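Hydrazine synthase subunit alpha (Candidatus Kuenenia stuttgartiensis, PDB 5C2V) catalyses the condensation of hydroxylamine with ammonia to hydrazine, the second half-reaction of the hydrazine synthase complex, and carries two c-type hemes. Local coordinates at residues K452-Q466 against V525-V539. Numbering follows the deposited sequence.
Sequences KNVSHGDIKAVRIIQ and VPYYMQILDDKGMSV. With HEC (heme c), chain B.
Arg463 NH1 gives Gln530 OE1 a 2.9 Å bond near the guanidinium plane; the two side chains run alongside each other, the amide turned 78° from the guanidinium. The amide suits this place because OE1 accepts from Arg463 while NE2 donates to Asp762 O. A bend at chi3 (-64°) swings the guanidinium round so that NH2 also reaches Gly536 O. Tyr508 and Asp762 complete its grip, and Asp762 probably neutralises the buried charge. The antiparallel backbones pair in both directions, Arg463 N to Gln530 O and Gln530 N to Arg463 O both 2.8 Å; Ile465 and Tyr528 repeat the pattern.

Among apolar groups, Leu532 CD1 lies over one guanidinium face and CD2 comes to 3.6 Å from Arg463 NH1. Ile465 CB makes a CH-pi contact over the Tyr528 ring face, 4.1 Å from its centroid, and the beta-branch sets CG2 and CD1 against the ring too; the Tyr528 hydroxyl is hydrogen-bonded to Arg503. On the other face, Ile464 CG2 meets Tyr527 CD2 at 3.8 Å.

At the loop end, extended Lys452 brings NZ to Asp533 OD2 (3.1 Å), anti on the carboxylate, and a water bridges the same atoms. Asp533 OD1 accepts Met537 N, bracing the type I turn Asp533-Gly536; at Gly536 a CB would press on Lys535 O, which calls for glycine.

Beside Ile464 and Tyr527, flexible Met529 sets SD 3.5 Å from heme CHC and Ile531 CG2 touches the heme: near Cys556 and Cys559, its covalent anchors, strand 527-532 supplies part of the wall of the middle domain's pentacoordinated c-type heme pocket.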
loop_
_atom_site.group_PDB
_atom_site.type_symbol
_atom_site.label_atom_id
_atom_site.label_comp_id
_atom_site.label_asym_id
_atom_site.label_seq_id
_atom_site.Cartn_x
_atom_site.Cartn_y
_atom_site.Cartn_z
ATOM N N LYS D 452 -13.901 -16.058 -1.767
ATOM C CA LYS D 452 -13.889 -17.254 -2.602
ATOM C C LYS D 452 -14.594 -16.965 -3.919
ATOM O O LYS D 452 -15.311 -15.971 -4.041
ATOM C CB LYS D 452 -14.571 -18.428 -1.893
ATOM C CG LYS D 452 -16.016 -18.160 -1.505
ATOM C CD LYS D 452 -16.630 -19.355 -0.792
ATOM C CE LYS D 452 -18.060 -19.066 -0.363
ATOM N NZ LYS D 452 -18.681 -20.230 0.329
ATOM N N ASN D 453 -14.388 -17.831 -4.904
ATOM C CA ASN D 453 -15.072 -17.698 -6.182
ATOM C C ASN D 453 -16.561 -17.982 -6.038
ATOM O O ASN D 453 -16.955 -18.958 -5.400
ATOM C CB ASN D 453 -14.460 -18.636 -7.224
ATOM C CG ASN D 453 -13.036 -18.262 -7.581
ATOM O OD1 ASN D 453 -12.681 -17.084 -7.618
ATOM N ND2 ASN D 453 -12.210 -19.267 -7.849
ATOM N N VAL D 454 -17.384 -17.123 -6.626
ATOM C CA VAL D 454 -18.826 -17.313 -6.590
ATOM C C VAL D 454 -19.435 -17.185 -7.981
ATOM O O VAL D 454 -19.151 -16.238 -8.713
ATOM C CB VAL D 454 -19.512 -16.309 -5.640
ATOM C CG1 VAL D 454 -19.394 -16.776 -4.198
ATOM C CG2 VAL D 454 -18.924 -14.917 -5.813
ATOM N N SER D 455 -20.270 -18.154 -8.338
ATOM C CA SER D 455 -20.993 -18.115 -9.600
ATOM C C SER D 455 -22.477 -17.942 -9.320
ATOM O O SER D 455 -22.885 -17.819 -8.163
ATOM C CB SER D 455 -20.744 -19.386 -10.413
ATOM O OG SER D 455 -19.386 -19.482 -10.808
ATOM N N HIS D 456 -23.284 -17.927 -10.376
ATOM C CA HIS D 456 -24.727 -17.800 -10.223
ATOM C C HIS D 456 -25.286 -18.970 -9.422
ATOM O O HIS D 456 -25.037 -20.132 -9.743
ATOM C CB HIS D 456 -25.409 -17.717 -11.589
ATOM C CG HIS D 456 -25.105 -16.456 -12.337
ATOM N ND1 HIS D 456 -25.487 -16.258 -13.646
ATOM C CD2 HIS D 456 -24.460 -15.328 -11.959
ATOM C CE1 HIS D 456 -25.087 -15.062 -14.044
ATOM N NE2 HIS D 456 -24.461 -14.478 -13.037
ATOM N N GLY D 457 -26.033 -18.652 -8.371
ATOM C CA GLY D 457 -26.601 -19.665 -7.503
ATOM C C GLY D 457 -25.813 -19.833 -6.218
ATOM O O GLY D 457 -26.344 -20.317 -5.219
ATOM N N ASP D 458 -24.547 -19.427 -6.237
ATOM C CA ASP D 458 -23.709 -19.507 -5.045
ATOM C C ASP D 458 -24.106 -18.436 -4.040
ATOM O O ASP D 458 -23.971 -18.628 -2.831
ATOM C CB ASP D 458 -22.228 -19.368 -5.407
ATOM C CG ASP D 458 -21.708 -20.550 -6.197
ATOM O OD1 ASP D 458 -22.189 -21.679 -5.967
ATOM O OD2 ASP D 458 -20.816 -20.350 -7.048
ATOM N N ILE D 459 -24.601 -17.309 -4.542
ATOM C CA ILE D 459 -25.067 -16.246 -3.664
ATOM C C ILE D 459 -26.561 -16.412 -3.424
ATOM O O ILE D 459 -27.377 -16.181 -4.317
ATOM C CB ILE D 459 -24.782 -14.855 -4.259
ATOM C CG1 ILE D 459 -23.280 -14.670 -4.483
ATOM C CG2 ILE D 459 -25.329 -13.763 -3.352
ATOM C CD1 ILE D 459 -22.453 -14.796 -3.220
ATOM N N LYS D 460 -26.907 -16.818 -2.209
ATOM C CA LYS D 460 -28.293 -17.093 -1.850
ATOM C C LYS D 460 -29.064 -15.837 -1.464
ATOM O O LYS D 460 -30.220 -15.665 -1.848
ATOM C CB LYS D 460 -28.347 -18.107 -0.709
ATOM C CG LYS D 460 -27.736 -19.452 -1.057
ATOM C CD LYS D 460 -28.308 -20.004 -2.351
ATOM C CE LYS D 460 -27.810 -21.414 -2.614
ATOM N NZ LYS D 460 -28.211 -21.897 -3.963
ATOM N N ALA D 461 -28.420 -14.964 -0.698
ATOM C CA ALA D 461 -29.087 -13.777 -0.182
ATOM C C ALA D 461 -28.120 -12.617 0.016
ATOM O O ALA D 461 -26.936 -12.713 -0.305
ATOM C CB ALA D 461 -29.793 -14.101 1.127
ATOM N N VAL D 462 -28.646 -11.517 0.543
ATOM C CA VAL D 462 -27.852 -10.345 0.871
ATOM C C VAL D 462 -28.266 -9.785 2.226
ATOM O O VAL D 462 -29.456 -9.763 2.571
ATOM C CB VAL D 462 -27.980 -9.230 -0.197
ATOM C CG1 VAL D 462 -27.305 -9.646 -1.496
ATOM C CG2 VAL D 462 -29.439 -8.865 -0.433
ATOM N N ARG D 463 -27.271 -9.349 2.992
ATOM C CA ARG D 463 -27.507 -8.684 4.265
ATOM C C ARG D 463 -27.412 -7.174 4.094
ATOM O O ARG D 463 -26.451 -6.662 3.520
ATOM C CB ARG D 463 -26.510 -9.156 5.327
ATOM C CG ARG D 463 -26.663 -8.439 6.663
ATOM C CD ARG D 463 -25.613 -8.869 7.676
ATOM N NE ARG D 463 -25.736 -10.275 8.047
ATOM C CZ ARG D 463 -24.879 -11.222 7.677
ATOM N NH1 ARG D 463 -23.830 -10.913 6.928
ATOM N NH2 ARG D 463 -25.070 -12.478 8.061
ATOM N N ILE D 464 -28.420 -6.469 4.593
ATOM C CA ILE D 464 -28.471 -5.018 4.511
ATOM C C ILE D 464 -28.333 -4.413 5.902
ATOM O O ILE D 464 -29.124 -4.712 6.810
ATOM C CB ILE D 464 -29.773 -4.526 3.861
ATOM C CG1 ILE D 464 -30.096 -5.360 2.619
ATOM C CG2 ILE D 464 -29.663 -3.051 3.510
ATOM C CD1 ILE D 464 -31.396 -4.978 1.949
ATOM N N ILE D 465 -27.325 -3.555 6.036
ATOM C CA ILE D 465 -26.882 -3.012 7.315
ATOM C C ILE D 465 -27.016 -1.490 7.356
ATOM O O ILE D 465 -26.637 -0.811 6.406
ATOM C CB ILE D 465 -25.406 -3.391 7.581
ATOM C CG1 ILE D 465 -25.253 -4.910 7.688
ATOM C CG2 ILE D 465 -24.876 -2.703 8.830
ATOM C CD1 ILE D 465 -23.814 -5.371 7.783
ATOM N N GLN D 466 -27.547 -0.959 8.454
ATOM C CA GLN D 466 -27.650 0.489 8.625
ATOM C C GLN D 466 -26.645 1.017 9.643
ATOM O O GLN D 466 -26.620 0.577 10.792
ATOM C CB GLN D 466 -29.062 0.889 9.053
ATOM C CG GLN D 466 -29.230 2.384 9.283
ATOM C CD GLN D 466 -30.613 2.748 9.781
ATOM O OE1 GLN D 466 -31.535 1.934 9.740
ATOM N NE2 GLN D 466 -30.765 3.979 10.256
ATOM N N VAL D 525 -31.499 7.174 5.120
ATOM C CA VAL D 525 -30.620 6.609 6.140
ATOM C C VAL D 525 -29.413 5.939 5.485
ATOM O O VAL D 525 -29.534 5.346 4.412
ATOM C CB VAL D 525 -31.360 5.586 7.035
ATOM C CG1 VAL D 525 -32.458 6.271 7.838
ATOM C CG2 VAL D 525 -31.932 4.453 6.201
ATOM N N PRO D 526 -28.235 6.047 6.120
ATOM C CA PRO D 526 -27.022 5.428 5.571
ATOM C C PRO D 526 -27.051 3.903 5.674
ATOM O O PRO D 526 -27.455 3.368 6.707
ATOM C CB PRO D 526 -25.908 6.017 6.439
ATOM C CG PRO D 526 -26.576 6.330 7.735
ATOM C CD PRO D 526 -27.967 6.770 7.376
ATOM N N TYR D 527 -26.621 3.217 4.619
ATOM C CA TYR D 527 -26.645 1.757 4.602
ATOM C C TYR D 527 -25.652 1.167 3.604
ATOM O O TYR D 527 -25.153 1.867 2.723
ATOM C CB TYR D 527 -28.055 1.250 4.283
ATOM C CG TYR D 527 -28.419 1.306 2.814
ATOM C CD1 TYR D 527 -28.885 2.481 2.240
ATOM C CD2 TYR D 527 -28.302 0.182 2.004
ATOM C CE1 TYR D 527 -29.215 2.540 0.898
ATOM C CE2 TYR D 527 -28.631 0.231 0.661
ATOM C CZ TYR D 527 -29.089 1.412 0.114
ATOM O OH TYR D 527 -29.419 1.467 -1.220
ATOM N N TYR D 528 -25.367 -0.123 3.755
ATOM C CA TYR D 528 -24.598 -0.863 2.758
ATOM C C TYR D 528 -25.024 -2.331 2.733
ATOM O O TYR D 528 -25.895 -2.745 3.500
ATOM C CB TYR D 528 -23.093 -0.735 3.018
ATOM C CG TYR D 528 -22.620 -1.321 4.328
ATOM C CD1 TYR D 528 -22.129 -2.618 4.394
ATOM C CD2 TYR D 528 -22.645 -0.570 5.497
ATOM C CE1 TYR D 528 -21.688 -3.157 5.587
ATOM C CE2 TYR D 528 -22.206 -1.100 6.694
ATOM C CZ TYR D 528 -21.728 -2.393 6.734
ATOM O OH TYR D 528 -21.290 -2.926 7.925
ATOM N N MET D 529 -24.407 -3.116 1.855
ATOM C CA MET D 529 -24.869 -4.477 1.595
ATOM C C MET D 529 -23.755 -5.523 1.645
ATOM O O MET D 529 -22.576 -5.202 1.492
ATOM C CB MET D 529 -25.556 -4.536 0.231
ATOM C CG MET D 529 -24.673 -4.072 -0.919
ATOM S SD MET D 529 -25.530 -2.961 -2.047
ATOM C CE MET D 529 -25.847 -1.573 -0.962
ATOM N N GLN D 530 -24.147 -6.775 1.861
ATOM C CA GLN D 530 -23.220 -7.903 1.852
ATOM C C GLN D 530 -23.815 -9.098 1.115
ATOM O O GLN D 530 -24.897 -9.565 1.465
ATOM C CB GLN D 530 -22.853 -8.318 3.278
ATOM C CG GLN D 530 -21.988 -7.330 4.033
ATOM C CD GLN D 530 -21.673 -7.805 5.438
ATOM O OE1 GLN D 530 -22.466 -8.513 6.057
ATOM N NE2 GLN D 530 -20.506 -7.423 5.945
ATOM N N ILE D 531 -23.111 -9.603 0.107
ATOM C CA ILE D 531 -23.559 -10.805 -0.589
ATOM C C ILE D 531 -23.246 -12.040 0.261
ATOM O O ILE D 531 -22.181 -12.132 0.869
ATOM C CB ILE D 531 -22.915 -10.934 -1.986
ATOM C CG1 ILE D 531 -21.387 -10.957 -1.888
ATOM C CG2 ILE D 531 -23.363 -9.789 -2.882
ATOM C CD1 ILE D 531 -20.695 -11.096 -3.229
ATOM N N LEU D 532 -24.185 -12.982 0.311
ATOM C CA LEU D 532 -24.077 -14.109 1.235
ATOM C C LEU D 532 -24.074 -15.463 0.529
ATOM O O LEU D 532 -24.728 -15.639 -0.498
ATOM C CB LEU D 532 -25.223 -14.068 2.249
ATOM C CG LEU D 532 -25.526 -12.720 2.908
ATOM C CD1 LEU D 532 -26.684 -12.852 3.886
ATOM C CD2 LEU D 532 -24.294 -12.160 3.602
ATOM N N ASP D 533 -23.338 -16.420 1.091
ATOM C CA ASP D 533 -23.312 -17.780 0.559
ATOM C C ASP D 533 -24.428 -18.622 1.172
ATOM O O ASP D 533 -25.291 -18.099 1.876
ATOM C CB ASP D 533 -21.947 -18.439 0.798
ATOM C CG ASP D 533 -21.534 -18.442 2.263
ATOM O OD1 ASP D 533 -22.373 -18.145 3.138
ATOM O OD2 ASP D 533 -20.356 -18.753 2.538
ATOM N N ASP D 534 -24.403 -19.926 0.913
ATOM C CA ASP D 534 -25.487 -20.802 1.349
ATOM C C ASP D 534 -25.452 -21.091 2.850
ATOM O O ASP D 534 -26.375 -21.704 3.386
ATOM C CB ASP D 534 -25.465 -22.115 0.557
ATOM C CG ASP D 534 -24.180 -22.896 0.748
ATOM O OD1 ASP D 534 -23.124 -22.268 0.968
ATOM O OD2 ASP D 534 -24.227 -24.142 0.668
ATOM N N LYS D 535 -24.389 -20.669 3.526
ATOM C CA LYS D 535 -24.342 -20.768 4.983
ATOM C C LYS D 535 -24.720 -19.453 5.665
ATOM O O LYS D 535 -24.807 -19.386 6.892
ATOM C CB LYS D 535 -22.957 -21.222 5.448
ATOM C CG LYS D 535 -22.651 -22.672 5.112
ATOM C CD LYS D 535 -21.373 -23.151 5.779
ATOM C CE LYS D 535 -21.151 -24.633 5.521
ATOM N NZ LYS D 535 -22.296 -25.456 6.006
ATOM N N GLY D 536 -24.951 -18.411 4.870
ATOM C CA GLY D 536 -25.382 -17.131 5.403
ATOM C C GLY D 536 -24.257 -16.198 5.812
ATOM O O GLY D 536 -24.452 -15.311 6.643
ATOM N N MET D 537 -23.079 -16.391 5.229
ATOM C CA MET D 537 -21.914 -15.583 5.578
ATOM C C MET D 537 -21.511 -14.657 4.433
ATOM O O MET D 537 -21.713 -14.981 3.263
ATOM C CB MET D 537 -20.741 -16.485 5.967
ATOM C CG MET D 537 -21.045 -17.419 7.128
ATOM S SD MET D 537 -19.659 -18.486 7.564
ATOM C CE MET D 537 -19.447 -19.401 6.041
ATOM N N SER D 538 -20.935 -13.508 4.773
ATOM C CA SER D 538 -20.579 -12.516 3.765
ATOM C C SER D 538 -19.322 -12.909 2.993
ATOM O O SER D 538 -18.246 -13.066 3.571
ATOM C CB SER D 538 -20.379 -11.146 4.416
ATOM O OG SER D 538 -19.916 -10.195 3.474
ATOM N N VAL D 539 -19.471 -13.059 1.681
ATOM C CA VAL D 539 -18.345 -13.324 0.796
ATOM C C VAL D 539 -17.625 -12.023 0.456
ATOM O O VAL D 539 -16.396 -11.968 0.412
ATOM C CB VAL D 539 -18.802 -14.021 -0.504
ATOM C CG1 VAL D 539 -17.613 -14.280 -1.418
ATOM C CG2 VAL D 539 -19.520 -15.322 -0.179
HETATM FE FE HEC B . -21.026 -0.873 -4.548
HETATM C CHA HEC B . -18.174 0.789 -3.536
HETATM C CHB HEC B . -22.563 2.140 -5.106
HETATM C CHC HEC B . -24.008 -2.496 -5.176
HETATM C CHD HEC B . -19.577 -3.884 -3.780
HETATM N NA HEC B . -20.471 1.092 -4.361
HETATM C C1A HEC B . -19.249 1.559 -3.917
HETATM C C2A HEC B . -19.289 3.004 -3.923
HETATM C C3A HEC B . -20.497 3.382 -4.352
HETATM C C4A HEC B . -21.267 2.187 -4.638
HETATM C CMA HEC B . -20.993 4.835 -4.519
HETATM C CAA HEC B . -18.131 3.932 -3.496
HETATM C CBA HEC B . -17.381 4.433 -4.727
HETATM C CGA HEC B . -16.648 3.304 -5.405
HETATM O O1A HEC B . -16.780 3.161 -6.648
HETATM O O2A HEC B . -15.932 2.542 -4.707
HETATM N NB HEC B . -22.987 -0.278 -4.922
HETATM C C1B HEC B . -23.286 0.997 -5.370
HETATM C C2B HEC B . -24.490 0.913 -6.172
HETATM C C3B HEC B . -24.896 -0.357 -6.190
HETATM C C4B HEC B . -23.957 -1.138 -5.406
HETATM C CMB HEC B . -25.191 2.095 -6.875
HETATM C CAB HEC B . -26.143 -0.884 -6.937
HETATM C CBB HEC B . -27.190 -1.387 -5.917
HETATM N NC HEC B . -21.662 -2.838 -4.541
HETATM C C1C HEC B . -22.961 -3.273 -4.730
HETATM C C2C HEC B . -22.996 -4.700 -4.481
HETATM C C3C HEC B . -21.806 -5.057 -3.994
HETATM C C4C HEC B . -20.920 -3.910 -4.087
HETATM C CMC HEC B . -24.274 -5.567 -4.442
HETATM C CAC HEC B . -21.414 -6.480 -3.538
HETATM C CBC HEC B . -21.136 -6.474 -2.018
HETATM N ND HEC B . -19.169 -1.455 -3.769
HETATM C C1D HEC B . -18.792 -2.778 -3.564
HETATM C C2D HEC B . -17.431 -2.815 -3.082
HETATM C C3D HEC B . -16.991 -1.349 -3.011
HETATM C C4D HEC B . -18.134 -0.583 -3.449
HETATM C CMD HEC B . -16.605 -4.071 -2.726
HETATM C CAD HEC B . -15.626 -0.791 -2.556
HETATM C CBD HEC B . -15.445 -1.091 -1.073
HETATM C CGD HEC B . -14.105 -0.586 -0.616
HETATM O O1D HEC B . -13.710 -0.923 0.527
HETATM O O2D HEC B . -13.434 0.142 -1.394
HETATM O O HOH W 1 -19.253 -21.071 3.268
#